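Local coordinates for malonyl-CoA-[acyl-carrier-protein] transacylase (Coxiella burnetii, PDB 3TQE) that probably transfers the malonyl group from malonyl-CoA to the holo acyl carrier protein, supplying malonyl-ACP for fatty acid synthesis, at residues A[157-162]-A[206-211]. Numbering follows the deposited sequence.
Sequences GQVVQP and CPLMQP
Val159 and Gln161 pack against Cys206, Pro207 and Leu208 in a small, mostly apolar surface contact, where the residue just ahead of strand 160-167 and the beginning of the strand meet Cys206 and the 3-10 turn 207-209 that leads into helix 210-220. Val159 divides its two methyls between partners. CG1, anti to the backbone N (chi1 174°), lies 4.0 Å from SG of Cys206 and almost as near to CD of Pro207, while CG2 meets CD2 of Leu208 at 4.0 Å, the valine and leucine side chains running past each other in opposite directions. Two residues on, Gln161 and Pro207 reach toward each other, and the flat face of the Gln161 amide lies over Pro207 CD: that carbon is 3.4 Å from Gln161 OE1 and 3.5 Å from Gln161 NE2, a van der Waals contact without a hydrogen bond. Nearer the backbone, Gln161 CG rests 4.0 Å from Cys206 CB.

The strand belongs to the small ferredoxin-like subdomain of the FabD fold. Helices 144-155 and 177-189 pack on one face of its sheet, where Val160 touches both; the opposite face receives the turn just after His205, the predicted active-site histidine. Within that turn Leu208 N donates to Cys206 SG (3.5 Å, 150° at the hydrogen), helping to hold the sulfur where Val159 CG1 meets it. Beside the contact, Leu208 also touches Val129 and His176.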
loop_
_atom_site.group_PDB
_atom_site.type_symbol
_atom_site.label_atom_id
_atom_site.label_comp_id
_atom_site.label_asym_id
_atom_site.label_seq_id
_atom_site.Cartn_x
_atom_site.Cartn_y
_atom_site.Cartn_z
ATOM N N GLY A 157 -4.913 26.239 -12.460
ATOM C CA GLY A 157 -3.593 26.645 -12.044
ATOM C C GLY A 157 -2.992 25.925 -10.857
ATOM O O GLY A 157 -1.777 26.031 -10.591
ATOM N N GLN A 158 -3.843 25.213 -10.130
ATOM C CA GLN A 158 -3.431 24.399 -9.007
ATOM C C GLN A 158 -3.231 22.972 -9.474
ATOM O O GLN A 158 -3.432 22.644 -10.636
ATOM C CB GLN A 158 -4.497 24.453 -7.908
ATOM C CG GLN A 158 -4.657 25.819 -7.269
ATOM C CD GLN A 158 -5.540 25.730 -6.051
ATOM O OE1 GLN A 158 -6.738 25.492 -6.187
ATOM N NE2 GLN A 158 -4.952 25.867 -4.854
ATOM N N VAL A 159 -2.802 22.125 -8.548
ATOM C CA VAL A 159 -2.606 20.717 -8.818
ATOM C C VAL A 159 -3.817 19.929 -8.342
ATOM O O VAL A 159 -4.242 20.045 -7.201
ATOM C CB VAL A 159 -1.376 20.182 -8.064
ATOM C CG1 VAL A 159 -1.238 18.675 -8.227
ATOM C CG2 VAL A 159 -0.142 20.866 -8.550
ATOM N N VAL A 160 -4.346 19.101 -9.214
ATOM C CA VAL A 160 -5.322 18.097 -8.822
ATOM C C VAL A 160 -5.318 17.036 -9.891
ATOM O O VAL A 160 -5.431 17.327 -11.065
ATOM C CB VAL A 160 -6.737 18.667 -8.593
ATOM C CG1 VAL A 160 -7.236 19.448 -9.821
ATOM C CG2 VAL A 160 -7.725 17.568 -8.183
ATOM N N GLN A 161 -5.125 15.793 -9.484
ATOM C CA GLN A 161 -5.067 14.720 -10.440
ATOM C C GLN A 161 -5.349 13.388 -9.815
ATOM O O GLN A 161 -5.280 13.255 -8.614
ATOM C CB GLN A 161 -3.715 14.666 -11.108
ATOM C CG GLN A 161 -2.535 14.611 -10.226
ATOM C CD GLN A 161 -1.262 14.930 -11.031
ATOM O OE1 GLN A 161 -1.037 16.075 -11.465
ATOM N NE2 GLN A 161 -0.454 13.936 -11.239
ATOM N N PRO A 162 -5.640 12.383 -10.649
ATOM C CA PRO A 162 -5.757 11.028 -10.145
ATOM C C PRO A 162 -4.475 10.591 -9.436
ATOM O O PRO A 162 -3.380 10.855 -9.909
ATOM C CB PRO A 162 -6.038 10.209 -11.414
ATOM C CG PRO A 162 -6.703 11.188 -12.356
ATOM C CD PRO A 162 -5.954 12.461 -12.087
ATOM N N CYS A 206 1.156 12.767 -6.330
ATOM C CA CYS A 206 0.997 13.874 -7.233
ATOM C C CYS A 206 2.228 14.727 -7.144
ATOM O O CYS A 206 3.054 14.528 -6.269
ATOM C CB CYS A 206 -0.282 14.659 -6.916
ATOM S SG CYS A 206 -0.223 15.819 -5.569
ATOM N N PRO A 207 2.367 15.704 -8.035
ATOM C CA PRO A 207 3.586 16.492 -8.048
ATOM C C PRO A 207 3.860 17.308 -6.793
ATOM O O PRO A 207 4.996 17.715 -6.570
ATOM C CB PRO A 207 3.369 17.409 -9.253
ATOM C CG PRO A 207 2.531 16.626 -10.134
ATOM C CD PRO A 207 1.589 15.904 -9.266
ATOM N N LEU A 208 2.867 17.511 -5.936
ATOM C CA LEU A 208 3.143 18.174 -4.670
ATOM C C LEU A 208 4.079 17.398 -3.767
ATOM O O LEU A 208 4.638 17.955 -2.839
ATOM C CB LEU A 208 1.863 18.470 -3.913
ATOM C CG LEU A 208 0.919 19.407 -4.651
ATOM C CD1 LEU A 208 -0.281 19.627 -3.776
ATOM C CD2 LEU A 208 1.622 20.724 -4.994
HETATM N N MSE A 209 4.255 16.109 -4.047
HETATM C CA MSE A 209 5.185 15.312 -3.290
HETATM C C MSE A 209 6.613 15.442 -3.785
HETATM O O MSE A 209 7.508 14.835 -3.212
HETATM C CB MSE A 209 4.768 13.855 -3.338
HETATM C CG MSE A 209 3.575 13.501 -2.540
HETATM SE SE MSE A 209 3.709 13.846 -0.623
HETATM C CE MSE A 209 2.747 15.516 -0.599
ATOM N N GLN A 210 6.863 16.235 -4.830
ATOM C CA GLN A 210 8.206 16.281 -5.349
ATOM C C GLN A 210 9.268 16.643 -4.287
ATOM O O GLN A 210 10.336 16.063 -4.281
ATOM C CB GLN A 210 8.303 17.208 -6.547
ATOM C CG GLN A 210 9.640 17.115 -7.256
ATOM C CD GLN A 210 9.910 15.752 -7.882
ATOM O OE1 GLN A 210 9.068 15.197 -8.582
ATOM N NE2 GLN A 210 11.103 15.207 -7.623
ATOM N N PRO A 211 8.978 17.567 -3.369
ATOM C CA PRO A 211 10.013 17.858 -2.374
ATOM C C PRO A 211 10.348 16.648 -1.521
ATOM O O PRO A 211 11.493 16.450 -1.135
ATOM C CB PRO A 211 9.368 18.941 -1.517
ATOM C CG PRO A 211 8.374 19.573 -2.413
ATOM C CD PRO A 211 7.848 18.508 -3.287
#